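Local coordinates for exopolyphosphatase (Cytophaga hutchinsonii, PDB 3MDQ), which probably hydrolyses inorganic polyphosphate from the chain end, releasing orthophosphate, at residues A[80-85]-A[112-117]; A[84-89]-A[158-163]; A[116-121]-A[135-140]. All blocks are in the same frame, centred on the assembly; numbering follows the deposited sequence. Where two conformers were deposited one is given.

Contact 1: A[80-85]-A[112-117]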
loop_
_atom_site.group_PDB
_atom_site.type_symbol
_atom_site.label_atom_id
_atom_site.label_comp_id
_atom_site.label_asym_id
_atom_site.label_seq_id
_atom_site.Cartn_x
_atom_site.Cartn_y
_atom_site.Cartn_z
ATOM N N THR A 80 7.566 -10.984 2.034
ATOM C CA THR A 80 6.202 -11.237 2.421
ATOM C C THR A 80 5.362 -11.306 1.146
ATOM O O THR A 80 5.621 -10.623 0.170
ATOM C CB THR A 80 5.639 -10.146 3.345
ATOM O OG1 THR A 80 5.705 -8.880 2.672
ATOM C CG2 THR A 80 6.412 -10.076 4.681
ATOM N N GLY A 81 4.396 -12.189 1.142
ATOM C CA GLY A 81 3.382 -12.242 0.092
ATOM C C GLY A 81 2.043 -11.838 0.703
ATOM O O GLY A 81 1.656 -12.373 1.738
ATOM N N THR A 82 1.324 -10.932 0.043
ATOM C CA THR A 82 0.073 -10.379 0.601
ATOM C C THR A 82 -1.122 -10.694 -0.329
ATOM O O THR A 82 -1.265 -11.855 -0.720
ATOM C CB THR A 82 0.229 -8.905 0.897
ATOM O OG1 THR A 82 0.700 -8.195 -0.274
ATOM C CG2 THR A 82 1.205 -8.736 2.121
ATOM N N SER A 83 -2.021 -9.744 -0.607
ATOM C CA SER A 83 -3.333 -10.073 -1.208
ATOM C C SER A 83 -3.267 -10.996 -2.456
ATOM O O SER A 83 -3.967 -12.007 -2.517
ATOM C CB SER A 83 -4.039 -8.784 -1.598
ATOM O OG SER A 83 -5.307 -9.074 -2.157
ATOM N N ALA A 84 -2.531 -10.614 -3.483
ATOM C CA ALA A 84 -2.540 -11.413 -4.705
ATOM C C ALA A 84 -1.946 -12.813 -4.462
ATOM O O ALA A 84 -2.381 -13.795 -5.042
ATOM C CB ALA A 84 -1.791 -10.727 -5.837
ATOM N N VAL A 85 -0.963 -12.902 -3.588
ATOM C CA VAL A 85 -0.332 -14.190 -3.284
ATOM C C VAL A 85 -1.277 -15.052 -2.458
ATOM O O VAL A 85 -1.624 -16.197 -2.832
ATOM C CB VAL A 85 1.000 -13.999 -2.567
ATOM C CG1 VAL A 85 1.601 -15.353 -2.141
ATOM C CG2 VAL A 85 2.020 -13.217 -3.434
ATOM N N ALA A 112 -5.094 -9.518 8.387
ATOM C CA ALA A 112 -5.024 -8.981 9.745
ATOM C C ALA A 112 -3.577 -8.664 10.073
ATOM O O ALA A 112 -3.248 -7.599 10.595
ATOM C CB ALA A 112 -5.647 -9.959 10.815
ATOM N N ARG A 113 -2.679 -9.605 9.772
ATOM C CA ARG A 113 -1.281 -9.427 10.148
ATOM C C ARG A 113 -0.647 -8.363 9.297
ATOM O O ARG A 113 0.167 -7.565 9.780
ATOM C CB ARG A 113 -0.515 -10.722 9.939
ATOM C CG ARG A 113 0.922 -10.695 10.405
ATOM C CD ARG A 113 1.003 -10.431 11.873
ATOM N NE ARG A 113 2.395 -10.330 12.341
ATOM C CZ ARG A 113 2.775 -9.524 13.322
ATOM N NH1 ARG A 113 1.921 -8.716 13.900
ATOM N NH2 ARG A 113 4.050 -9.466 13.694
ATOM N N GLU A 114 -1.016 -8.316 8.018
ATOM C CA GLU A 114 -0.573 -7.243 7.114
ATOM C C GLU A 114 -0.949 -5.850 7.696
ATOM O O GLU A 114 -0.122 -4.934 7.742
ATOM C CB GLU A 114 -1.196 -7.420 5.715
ATOM C CG GLU A 114 -0.757 -6.425 4.702
ATOM C CD GLU A 114 -1.378 -6.652 3.323
ATOM O OE1 GLU A 114 -2.255 -7.535 3.197
ATOM O OE2 GLU A 114 -1.015 -5.908 2.351
ATOM N N ALA A 115 -2.170 -5.733 8.167
ATOM C CA ALA A 115 -2.609 -4.489 8.772
ATOM C C ALA A 115 -1.766 -4.117 10.001
ATOM O O ALA A 115 -1.349 -2.955 10.178
ATOM C CB ALA A 115 -4.095 -4.582 9.133
ATOM N N GLU A 116 -1.518 -5.091 10.858
ATOM C CA GLU A 116 -0.691 -4.853 12.060
ATOM C C GLU A 116 0.693 -4.351 11.685
ATOM O O GLU A 116 1.255 -3.434 12.316
ATOM C CB GLU A 116 -0.610 -6.114 12.911
ATOM C CG GLU A 116 -1.935 -6.504 13.492
ATOM C CD GLU A 116 -1.945 -7.900 14.057
ATOM O OE1 GLU A 116 -0.970 -8.662 13.917
ATOM O OE2 GLU A 116 -3.000 -8.259 14.610
ATOM N N LEU A 117 1.306 -5.007 10.699
ATOM C CA LEU A 117 2.665 -4.670 10.321
ATOM C C LEU A 117 2.703 -3.298 9.667
ATOM O O LEU A 117 3.593 -2.498 9.959
ATOM C CB LEU A 117 3.244 -5.747 9.401
ATOM C CG LEU A 117 3.470 -7.106 10.010
ATOM C CD1 LEU A 117 3.678 -8.137 8.892
ATOM C CD2 LEU A 117 4.692 -7.081 10.968
HETATM O O HOH W 1 -2.125 -6.803 0.129
#
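T82 and E114 meet with their side chains crossing at about a right angle, and the methyl CG2 of the threonine lies over the flat face of the E114 carboxylate. The nearest pair is T82 CG2 and E114 CD at 3.5 Å, and T82 CB stands at similar range, 3.6 Å from E114 OE2, so the contact is van der Waals in kind. E114 gets there fully stretched: CG is anti to the backbone N (chi1 -177°) and the chain stays extended beyond it, which carries the carboxylate from the helix to the turn after strand 76-81. A water joins the two sides: it accepts from S83 N at 3.0 Å and donates to E114 OE2 at 2.6 Å. OE1 is salt-bridged to R86, so both oxygens are held and the rotation of the carboxylate is fixed. With OG1 between the backbone N and the carbonyl carbon (chi1 53°), T82 presents CG2 to E114 and OG1 to the bound sulfate, by a weak hydrogen bond. The contact thus links the loop between strand 76-81 and helix 83-87 to helix 111-125; L299 of helix 299-309 packs against T82 and L117, and strand 143-148 touches A115.

Contact 2: A[84-89]-A[158-163]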
loop_
_atom_site.group_PDB
_atom_site.type_symbol
_atom_site.label_atom_id
_atom_site.label_comp_id
_atom_site.label_asym_id
_atom_site.label_seq_id
_atom_site.Cartn_x
_atom_site.Cartn_y
_atom_site.Cartn_z
ATOM N N ALA A 84 -2.531 -10.614 -3.483
ATOM C CA ALA A 84 -2.540 -11.413 -4.705
ATOM C C ALA A 84 -1.946 -12.813 -4.462
ATOM O O ALA A 84 -2.381 -13.795 -5.042
ATOM C CB ALA A 84 -1.791 -10.727 -5.837
ATOM N N VAL A 85 -0.963 -12.902 -3.588
ATOM C CA VAL A 85 -0.332 -14.190 -3.284
ATOM C C VAL A 85 -1.277 -15.052 -2.458
ATOM O O VAL A 85 -1.624 -16.197 -2.832
ATOM C CB VAL A 85 1.000 -13.999 -2.567
ATOM C CG1 VAL A 85 1.601 -15.353 -2.141
ATOM C CG2 VAL A 85 2.020 -13.217 -3.434
ATOM N N ARG A 86 -1.813 -14.532 -1.368
ATOM C CA ARG A 86 -2.681 -15.361 -0.535
ATOM C C ARG A 86 -4.015 -15.758 -1.223
ATOM O O ARG A 86 -4.572 -16.811 -0.903
ATOM C CB ARG A 86 -2.930 -14.719 0.840
ATOM C CG ARG A 86 -3.759 -13.518 0.841
ATOM C CD ARG A 86 -3.858 -12.892 2.268
ATOM N NE ARG A 86 -4.442 -11.579 2.142
ATOM C CZ ARG A 86 -3.853 -10.420 2.412
ATOM N NH1 ARG A 86 -2.651 -10.359 2.933
ATOM N NH2 ARG A 86 -4.501 -9.289 2.155
ATOM N N SER A 87 -4.474 -14.914 -2.150
ATOM C CA SER A 87 -5.721 -15.071 -2.843
ATOM C C SER A 87 -5.653 -16.099 -3.974
ATOM O O SER A 87 -6.659 -16.728 -4.314
ATOM C CB SER A 87 -6.102 -13.706 -3.441
ATOM O OG SER A 87 -7.418 -13.729 -3.922
ATOM N N GLY A 88 -4.470 -16.248 -4.569
ATOM C CA GLY A 88 -4.281 -17.058 -5.766
ATOM C C GLY A 88 -4.273 -18.536 -5.498
ATOM O O GLY A 88 -3.546 -19.045 -4.602
ATOM N N SER A 89 -5.139 -19.250 -6.223
ATOM C CA SER A 89 -5.253 -20.693 -6.011
ATOM C C SER A 89 -3.954 -21.407 -6.312
ATOM O O SER A 89 -3.658 -22.431 -5.689
ATOM C CB SER A 89 -6.359 -21.296 -6.871
ATOM O OG SER A 89 -6.057 -21.072 -8.238
ATOM N N SER A 158 -8.649 -5.993 7.160
ATOM C CA SER A 158 -8.278 -5.956 5.757
ATOM C C SER A 158 -9.509 -6.308 4.931
ATOM O O SER A 158 -10.268 -7.214 5.271
ATOM C CB SER A 158 -7.193 -6.993 5.518
ATOM O OG SER A 158 -6.818 -7.066 4.161
ATOM N N PHE A 159 -9.663 -5.626 3.814
ATOM C CA PHE A 159 -10.753 -5.857 2.874
ATOM C C PHE A 159 -10.164 -6.082 1.465
ATOM O O PHE A 159 -9.298 -5.348 1.008
ATOM C CB PHE A 159 -11.681 -4.640 2.828
ATOM C CG PHE A 159 -12.343 -4.316 4.147
ATOM C CD1 PHE A 159 -11.692 -3.532 5.086
ATOM C CD2 PHE A 159 -13.602 -4.790 4.438
ATOM C CE1 PHE A 159 -12.295 -3.234 6.292
ATOM C CE2 PHE A 159 -14.212 -4.490 5.630
ATOM C CZ PHE A 159 -13.552 -3.707 6.557
ATOM N N GLU A 160 -10.696 -7.074 0.754
ATOM C CA GLU A 160 -10.206 -7.415 -0.613
ATOM C C GLU A 160 -10.900 -6.508 -1.647
ATOM O O GLU A 160 -11.736 -6.940 -2.467
ATOM C CB GLU A 160 -10.364 -8.931 -0.874
ATOM C CG GLU A 160 -9.420 -9.786 0.030
ATOM C CD GLU A 160 -7.869 -9.567 -0.196
ATOM O OE1 GLU A 160 -7.433 -9.200 -1.312
ATOM O OE2 GLU A 160 -7.068 -9.818 0.738
ATOM N N ILE A 161 -10.550 -5.237 -1.560
ATOM C CA ILE A 161 -11.120 -4.159 -2.403
ATOM C C ILE A 161 -10.019 -3.273 -2.976
ATOM O O ILE A 161 -10.212 -2.089 -3.283
ATOM C CB ILE A 161 -12.159 -3.322 -1.579
ATOM C CG1 ILE A 161 -11.487 -2.597 -0.432
ATOM C CG2 ILE A 161 -13.335 -4.224 -1.131
ATOM C CD1 ILE A 161 -12.459 -1.642 0.361
ATOM N N GLY A 162 -8.814 -3.833 -3.145
ATOM C CA GLY A 162 -7.739 -3.114 -3.773
ATOM C C GLY A 162 -8.083 -2.715 -5.213
ATOM O O GLY A 162 -8.991 -3.246 -5.818
ATOM N N GLY A 163 -7.359 -1.736 -5.735
ATOM C CA GLY A 163 -7.779 -1.089 -6.981
ATOM C C GLY A 163 -7.818 -1.981 -8.186
ATOM O O GLY A 163 -8.651 -1.770 -9.044
HETATM O O HOH W 2 -7.247 -12.412 2.091
#
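R86 reaches from helix 83-87 to E160, just past the end of strand 153-159, and its guanidinium makes the bridge. From CB the side chain first turns into the position between the backbone N and the carbonyl carbon (chi1 70°), then runs extended through CG and CD to NE. NE gives its hydrogen to a water at 2.9 Å, and that water donates to E160 OE2, also at 2.9 Å; the direct pair R86 NE to E160 OE2, at 3.5 Å, is only a weak hydrogen bond. Beyond CZ, NH2 makes the main link, a salt bridge to E160 OE2 of 3.0 Å with an N-H...O angle of 164°. OE2 sits in the guanidinium plane, at its edge, and is met nearly along its C-O axis; the two planar groups are turned 73° apart. Since E160 OE1 pairs with R165, this is not a two-oxygen bidentate pair. S158 OG lies obliquely, 3.8 Å from R86 NH2, and bonds to E144. NH1 turns to I109 O and the E114 carboxylate. Acids and arginines therefore alternate along the chain E114-R86-E160-R165, and the guanidinium is held from several sides, which probably fixes its rotation.

Contact 3: A[116-121]-A[135-140]. With SO4 (sulfate ion), chain D.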
loop_
_atom_site.group_PDB
_atom_site.type_symbol
_atom_site.label_atom_id
_atom_site.label_comp_id
_atom_site.label_asym_id
_atom_site.label_seq_id
_atom_site.Cartn_x
_atom_site.Cartn_y
_atom_site.Cartn_z
ATOM N N GLU A 116 -1.518 -5.091 10.858
ATOM C CA GLU A 116 -0.691 -4.853 12.060
ATOM C C GLU A 116 0.693 -4.351 11.685
ATOM O O GLU A 116 1.255 -3.434 12.316
ATOM C CB GLU A 116 -0.610 -6.114 12.911
ATOM C CG GLU A 116 -1.935 -6.504 13.492
ATOM C CD GLU A 116 -1.945 -7.900 14.057
ATOM O OE1 GLU A 116 -0.970 -8.662 13.917
ATOM O OE2 GLU A 116 -3.000 -8.259 14.610
ATOM N N LEU A 117 1.306 -5.007 10.699
ATOM C CA LEU A 117 2.665 -4.670 10.321
ATOM C C LEU A 117 2.703 -3.298 9.667
ATOM O O LEU A 117 3.593 -2.498 9.959
ATOM C CB LEU A 117 3.244 -5.747 9.401
ATOM C CG LEU A 117 3.470 -7.106 10.010
ATOM C CD1 LEU A 117 3.678 -8.137 8.892
ATOM C CD2 LEU A 117 4.692 -7.081 10.968
ATOM N N ILE A 118 1.747 -3.003 8.798
ATOM C CA ILE A 118 1.641 -1.662 8.215
ATOM C C ILE A 118 1.593 -0.613 9.337
ATOM O O ILE A 118 2.310 0.405 9.287
ATOM C CB ILE A 118 0.423 -1.519 7.311
ATOM C CG1 ILE A 118 0.658 -2.336 6.029
ATOM C CG2 ILE A 118 0.140 -0.032 7.008
ATOM C CD1 ILE A 118 -0.619 -2.656 5.249
ATOM N N PHE A 119 0.743 -0.842 10.328
ATOM C CA PHE A 119 0.601 0.163 11.400
ATOM C C PHE A 119 1.886 0.355 12.200
ATOM O O PHE A 119 2.181 1.488 12.633
ATOM C CB PHE A 119 -0.577 -0.129 12.328
ATOM C CG PHE A 119 -1.080 1.072 13.081
ATOM C CD1 PHE A 119 -1.737 2.106 12.424
ATOM C CD2 PHE A 119 -0.891 1.170 14.434
ATOM C CE1 PHE A 119 -2.235 3.197 13.112
ATOM C CE2 PHE A 119 -1.423 2.267 15.145
ATOM C CZ PHE A 119 -2.065 3.247 14.493
ATOM N N ARG A 120 2.682 -0.704 12.376
ATOM C CA ARG A 120 3.987 -0.513 13.028
ATOM C C ARG A 120 4.858 0.448 12.222
ATOM O O ARG A 120 5.581 1.252 12.813
ATOM C CB ARG A 120 4.711 -1.851 13.216
ATOM C CG ARG A 120 6.098 -1.725 13.785
ATOM C CD ARG A 120 6.052 -1.256 15.244
ATOM N NE ARG A 120 7.379 -1.001 15.814
ATOM C CZ ARG A 120 8.049 0.139 15.722
ATOM N NH1 ARG A 120 7.588 1.174 15.041
ATOM N NH2 ARG A 120 9.238 0.222 16.311
ATOM N N GLY A 121 4.802 0.378 10.898
ATOM C CA GLY A 121 5.530 1.342 10.068
ATOM C C GLY A 121 4.988 2.761 10.209
ATOM O O GLY A 121 5.758 3.727 10.373
ATOM N N ALA A 135 -5.664 4.719 10.081
ATOM C CA ALA A 135 -4.720 4.584 8.987
ATOM C C ALA A 135 -5.283 3.677 7.923
ATOM O O ALA A 135 -5.927 2.681 8.246
ATOM C CB ALA A 135 -3.353 4.018 9.508
HETATM N N MSE A 136 -5.019 4.031 6.658
HETATM C CA MSE A 136 -5.494 3.243 5.525
HETATM C C MSE A 136 -4.399 3.031 4.478
HETATM O O MSE A 136 -3.689 3.972 4.099
HETATM C CB MSE A 136 -6.752 3.864 4.916
HETATM C CG MSE A 136 -6.595 5.170 4.346
HETATM SE SE MSE A 136 -8.362 5.772 3.566
HETATM C CE MSE A 136 -8.662 4.660 2.178
ATOM N N ASP A 137 -4.217 1.778 4.069
ATOM C CA ASP A 137 -3.232 1.390 3.072
ATOM C C ASP A 137 -3.972 0.846 1.868
ATOM O O ASP A 137 -4.635 -0.174 1.977
ATOM C CB ASP A 137 -2.260 0.358 3.621
ATOM C CG ASP A 137 -1.168 0.014 2.616
ATOM O OD1 ASP A 137 -1.492 -0.470 1.504
ATOM O OD2 ASP A 137 0.018 0.271 2.933
ATOM N N ILE A 138 -3.938 1.572 0.758
ATOM C CA ILE A 138 -4.582 1.136 -0.488
ATOM C C ILE A 138 -3.573 0.513 -1.422
ATOM O O ILE A 138 -2.560 1.153 -1.789
ATOM C CB ILE A 138 -5.222 2.304 -1.237
ATOM C CG1 ILE A 138 -6.294 2.952 -0.368
ATOM C CG2 ILE A 138 -5.843 1.783 -2.535
ATOM C CD1 ILE A 138 -6.859 4.239 -1.011
ATOM N N GLY A 139 -3.794 -0.743 -1.742
ATOM C CA GLY A 139 -2.948 -1.450 -2.685
ATOM C C GLY A 139 -3.759 -1.905 -3.886
ATOM O O GLY A 139 -4.934 -1.577 -3.996
ATOM N N GLY A 140 -3.148 -2.675 -4.792
ATOM C CA GLY A 140 -3.884 -3.242 -5.895
ATOM C C GLY A 140 -4.818 -4.357 -5.562
ATOM O O GLY A 140 -5.791 -4.591 -6.270
HETATM S S SO4 D . -1.331 -4.717 -2.289
HETATM O O1 SO4 D . -2.808 -4.788 -2.209
HETATM O O2 SO4 D . -0.891 -4.037 -3.548
HETATM O O3 SO4 D . -0.842 -3.965 -1.121
HETATM O O4 SO4 D . -0.988 -6.121 -2.123
#
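I118 sets CG1 anti to its carbonyl carbon (chi1 -71°), while D137 swings its carboxylate anti to the backbone N (chi1 -176°); the two side chains then cross at about a right angle. I118 CD1 is the touching tip, 3.8 Å from D137 OD2 and as close to the aspartate's CB and CG, and this methyl lies over one face of the carboxylate. D137 OD2 is hydrogen-bonded to S211 OG. Farther along, the F119 ring approaches A135 by its edge: A135 CB lies in the ring plane, 3.8 Å from F119 CD1 and 3.9 Å from CE1, a purely apolar touch. Both A135 and D137 point toward helix 111-125, whereas M136, a selenomethionine between them, points away and packs on helix 267-286. Past the strand, G140 N donates to sulfate O2 at 2.9 Å, with an N-H...O angle of 139°. G139, without a side chain, lets the anion lie close to the backbone, its CA 3.4 Å from sulfate O1. G141 N, S142 N and T13 OG1 also bond to it. A buried carboxylate, one face covered by the I118 methyl and OD2 satisfied by S211, is thus followed by a glycine loop whose N-H groups suit an anion, as in the phosphate-binding loops of actin-like ATPase folds; the sulfate, probably from the crystallisation liquor, is consistent with a phosphate site.

How the contacts relate
Along the chain, segments 80-85 and 84-89 come first, then 112-117 and 116-121, then 135-140 and last 158-163, so both segments of contact 3 fall between those of contact 2. Contacts 1 and 2, centres about 9 Å apart, share helix 83-87 and meet through an acid-arginine pair. Contact 3 takes up helix 111-125 where contact 1 leaves it, again about 9 Å away between centres. Contacts 2 and 3, centres about 14 Å apart, reach the same six-stranded sheet and are tied by the backbone pair G163 N and G139 O. Strand 76-81 belongs to the other sheet, so the set spans both halves of an actin-like fold around the sulfate.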